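PDB 5DX9: trehalose-6-phosphate phosphatase from Cryptococcus neoformans, which is a magnesium-binding trehalose-phosphatase family enzyme of the HAD clan, built around a Rossmann-like core with a separate antiparallel cap sheet. Local coordinates for residues A[13-18]-A[204-209]. Residues are numbered along the deposited sequence; the frame is centred on the assembly and turned at random.
Sequences DAYKKA and VDLIFC
The Tyr15 ring meets Leu206 obliquely, with CD1 4.1 Å from Leu206 CD2, while the other flat group, the Asp205 carboxylate, lies against Ala18. These contacts dock helix 8-17 onto strand 206-211, a parallel strand between 21-25 and 270-275 in the Rossmann-like core of this HAD-clan protein. Tyr15 and Leu206 cross at about a right angle. The CA-CB bond of Tyr15 points away from the strand, although CB still touches Leu206 CD2, and chi1 of -178° puts CG anti to the backbone N, beside the carbonyl carbon. The tyrosine OH hydrogen-bonds Asn60 and Arg21 makes a cation-pi contact with the ring, while Leu301 and Ile305 of helix 291-306 also touch this side chain.

Leu206 enters the helix surface with its two methyls divided between neighbouring residues. CD1 packs on Ala14 CB at 3.8 Å, whereas CD2 comes to 3.4 Å from Tyr15 CA, a close apolar approach to the backbone itself. Nearer the strand, Leu206 CB lies 3.8 Å from Ala18 CB, so the leucine touches both alanines. No hydrogen bond joins the two segments, and the 211 Å² buried between them is packing of Leu206 and Asp205 side-chain atoms on both side chains and backbone of 13-18.

Ala18 is where the chain leaves helical geometry, and its CA is 6.1 Å from that of Asp205. The Asp205 carboxylate takes the backbone N-H groups of the next two residues, OD2 from Asn19 N and OD1 from Lys20 N, two bonds that restrict its rotation just before strand 21-25. Its oxygens also border the alanine, OD1 lying 3.6 Å from Ala18 CB and OD2 3.5 Å from Ala18 CA.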
ATOM      1  N   ASP A  13      19.542  11.435   8.236  1.00 53.89           N
ATOM      2  CA  ASP A  13      20.075  12.728   7.832  1.00 55.18           C
ATOM      3  C   ASP A  13      19.254  13.341   6.700  1.00 56.69           C
ATOM      4  O   ASP A  13      19.031  14.553   6.669  1.00 57.98           O
ATOM      5  CB  ASP A  13      21.542  12.588   7.426  1.00 57.16           C
ATOM      6  CG  ASP A  13      22.459  12.387   8.625  1.00 57.82           C
ATOM      7  OD1 ASP A  13      22.256  13.071   9.652  1.00 57.48           O
ATOM      8  OD2 ASP A  13      23.379  11.544   8.545  1.00 59.23           O
ATOM      9  N   ALA A  14      18.797  12.501   5.776  1.00 55.50           N
ATOM     10  CA  ALA A  14      17.956  12.975   4.686  1.00 52.38           C
ATOM     11  C   ALA A  14      16.621  13.473   5.229  1.00 54.22           C
ATOM     12  O   ALA A  14      16.089  14.482   4.766  1.00 55.00           O
ATOM     13  CB  ALA A  14      17.741  11.879   3.662  1.00 53.72           C
ATOM     14  N   TYR A  15      16.096  12.765   6.223  1.00 50.61           N
ATOM     15  CA  TYR A  15      14.832  13.135   6.847  1.00 54.76           C
ATOM     16  C   TYR A  15      14.922  14.511   7.497  1.00 54.85           C
ATOM     17  O   TYR A  15      13.984  15.306   7.430  1.00 55.38           O
ATOM     18  CB  TYR A  15      14.425  12.087   7.886  1.00 53.98           C
ATOM     19  CG  TYR A  15      13.099  12.351   8.569  1.00 54.32           C
ATOM     20  CD1 TYR A  15      11.942  11.702   8.157  1.00 54.63           C
ATOM     21  CD2 TYR A  15      13.005  13.240   9.634  1.00 54.83           C
ATOM     22  CE1 TYR A  15      10.730  11.935   8.784  1.00 54.23           C
ATOM     23  CE2 TYR A  15      11.797  13.480  10.266  1.00 52.83           C
ATOM     24  CZ  TYR A  15      10.664  12.824   9.837  1.00 54.61           C
ATOM     25  OH  TYR A  15       9.460  13.057  10.460  1.00 55.09           O
ATOM     26  N   LYS A  16      16.059  14.785   8.127  1.00 53.77           N
ATOM     27  CA  LYS A  16      16.279  16.055   8.807  1.00 54.59           C
ATOM     28  C   LYS A  16      16.425  17.216   7.823  1.00 54.08           C
ATOM     29  O   LYS A  16      15.989  18.331   8.104  1.00 55.39           O
ATOM     30  CB  LYS A  16      17.518  15.962   9.703  1.00 55.16           C
ATOM     31  CG  LYS A  16      17.333  15.061  10.920  1.00 56.10           C
ATOM     32  CD  LYS A  16      18.644  14.416  11.345  1.00 54.07           C
ATOM     33  CE  LYS A  16      19.693  15.458  11.701  1.00 57.55           C
ATOM     34  NZ  LYS A  16      21.020  14.832  11.970  1.00 55.45           N
ATOM     35  N   LYS A  17      17.029  16.946   6.669  1.00 55.79           N
ATOM     36  CA  LYS A  17      17.279  17.979   5.664  1.00 57.01           C
ATOM     37  C   LYS A  17      16.061  18.312   4.803  1.00 59.89           C
ATOM     38  O   LYS A  17      16.021  19.358   4.153  1.00 59.70           O
ATOM     39  CB  LYS A  17      18.425  17.557   4.742  1.00 58.25           C
ATOM     40  CG  LYS A  17      19.819  17.690   5.331  1.00 61.24           C
ATOM     41  CD  LYS A  17      20.866  17.309   4.290  1.00 62.82           C
ATOM     42  CE  LYS A  17      22.282  17.397   4.838  1.00 65.01           C
ATOM     43  NZ  LYS A  17      23.273  16.836   3.874  1.00 63.47           N
ATOM     44  N   ALA A  18      15.075  17.419   4.791  1.00 59.21           N
ATOM     45  CA  ALA A  18      13.954  17.523   3.859  1.00 58.95           C
ATOM     46  C   ALA A  18      12.972  18.641   4.209  1.00 58.92           C
ATOM     47  O   ALA A  18      12.713  18.919   5.381  1.00 58.83           O
ATOM     48  CB  ALA A  18      13.218  16.190   3.784  1.00 59.03           C
ATOM     49  N   VAL A 204       7.658  17.350  -2.742  1.00 54.66           N
ATOM     50  CA  VAL A 204       8.268  16.298  -1.937  1.00 51.65           C
ATOM     51  C   VAL A 204       9.719  16.071  -2.347  1.00 49.33           C
ATOM     52  O   VAL A 204      10.023  15.943  -3.533  1.00 48.29           O
ATOM     53  CB  VAL A 204       7.488  14.977  -2.060  1.00 50.41           C
ATOM     54  CG1 VAL A 204       8.294  13.824  -1.487  1.00 45.81           C
ATOM     55  CG2 VAL A 204       6.146  15.096  -1.369  1.00 49.82           C
ATOM     56  N   ASP A 205      10.616  16.030  -1.365  1.00 50.99           N
ATOM     57  CA  ASP A 205      12.033  15.807  -1.638  1.00 52.43           C
ATOM     58  C   ASP A 205      12.577  14.616  -0.850  1.00 52.19           C
ATOM     59  O   ASP A 205      13.769  14.314  -0.905  1.00 53.10           O
ATOM     60  CB  ASP A 205      12.848  17.070  -1.330  1.00 53.95           C
ATOM     61  CG  ASP A 205      12.626  17.580   0.078  1.00 56.24           C
ATOM     62  OD1 ASP A 205      11.643  17.153   0.715  1.00 57.83           O
ATOM     63  OD2 ASP A 205      13.432  18.413   0.548  1.00 61.25           O
ATOM     64  N   LEU A 206      11.697  13.945  -0.115  1.00 50.42           N
ATOM     65  CA  LEU A 206      12.042  12.684   0.532  1.00 48.21           C
ATOM     66  C   LEU A 206      10.828  11.771   0.536  1.00 48.26           C
ATOM     67  O   LEU A 206       9.777  12.132   1.067  1.00 48.63           O
ATOM     68  CB  LEU A 206      12.534  12.903   1.962  1.00 47.51           C
ATOM     69  CG  LEU A 206      12.974  11.638   2.701  1.00 46.12           C
ATOM     70  CD1 LEU A 206      14.315  11.149   2.177  1.00 46.80           C
ATOM     71  CD2 LEU A 206      13.035  11.865   4.199  1.00 48.92           C
ATOM     72  N   ILE A 207      10.969  10.593  -0.059  1.00 47.65           N
ATOM     73  CA  ILE A 207       9.887   9.619  -0.055  1.00 44.11           C
ATOM     74  C   ILE A 207      10.297   8.343   0.666  1.00 44.97           C
ATOM     75  O   ILE A 207      11.318   7.735   0.345  1.00 41.35           O
ATOM     76  CB  ILE A 207       9.430   9.260  -1.483  1.00 43.71           C
ATOM     77  CG1 ILE A 207       8.828  10.482  -2.177  1.00 42.75           C
ATOM     78  CG2 ILE A 207       8.407   8.134  -1.444  1.00 45.31           C
ATOM     79  CD1 ILE A 207       8.327  10.198  -3.576  1.00 42.73           C
ATOM     80  N   PHE A 208       9.499   7.951   1.652  1.00 40.80           N
ATOM     81  CA  PHE A 208       9.658   6.649   2.278  1.00 42.34           C
ATOM     82  C   PHE A 208       8.423   5.803   2.001  1.00 43.45           C
ATOM     83  O   PHE A 208       7.295   6.280   2.127  1.00 41.81           O
ATOM     84  CB  PHE A 208       9.890   6.773   3.783  1.00 40.89           C
ATOM     85  CG  PHE A 208      10.068   5.450   4.469  1.00 42.81           C
ATOM     86  CD1 PHE A 208      11.317   4.855   4.541  1.00 42.79           C
ATOM     87  CD2 PHE A 208       8.983   4.787   5.019  1.00 44.80           C
ATOM     88  CE1 PHE A 208      11.483   3.634   5.164  1.00 40.01           C
ATOM     89  CE2 PHE A 208       9.142   3.564   5.642  1.00 44.78           C
ATOM     90  CZ  PHE A 208      10.396   2.986   5.711  1.00 44.44           C
ATOM     91  N   CYS A 209       8.646   4.551   1.612  1.00 40.66           N
ATOM     92  CA  CYS A 209       7.560   3.622   1.319  1.00 41.25           C
ATOM     93  C   CYS A 209       7.955   2.220   1.752  1.00 40.47           C
ATOM     94  O   CYS A 209       9.004   1.717   1.352  1.00 42.57           O
ATOM     95  CB  CYS A 209       7.213   3.642  -0.174  1.00 42.90           C
ATOM     96  SG  CYS A 209       5.839   2.551  -0.679  1.00 45.05           S
TER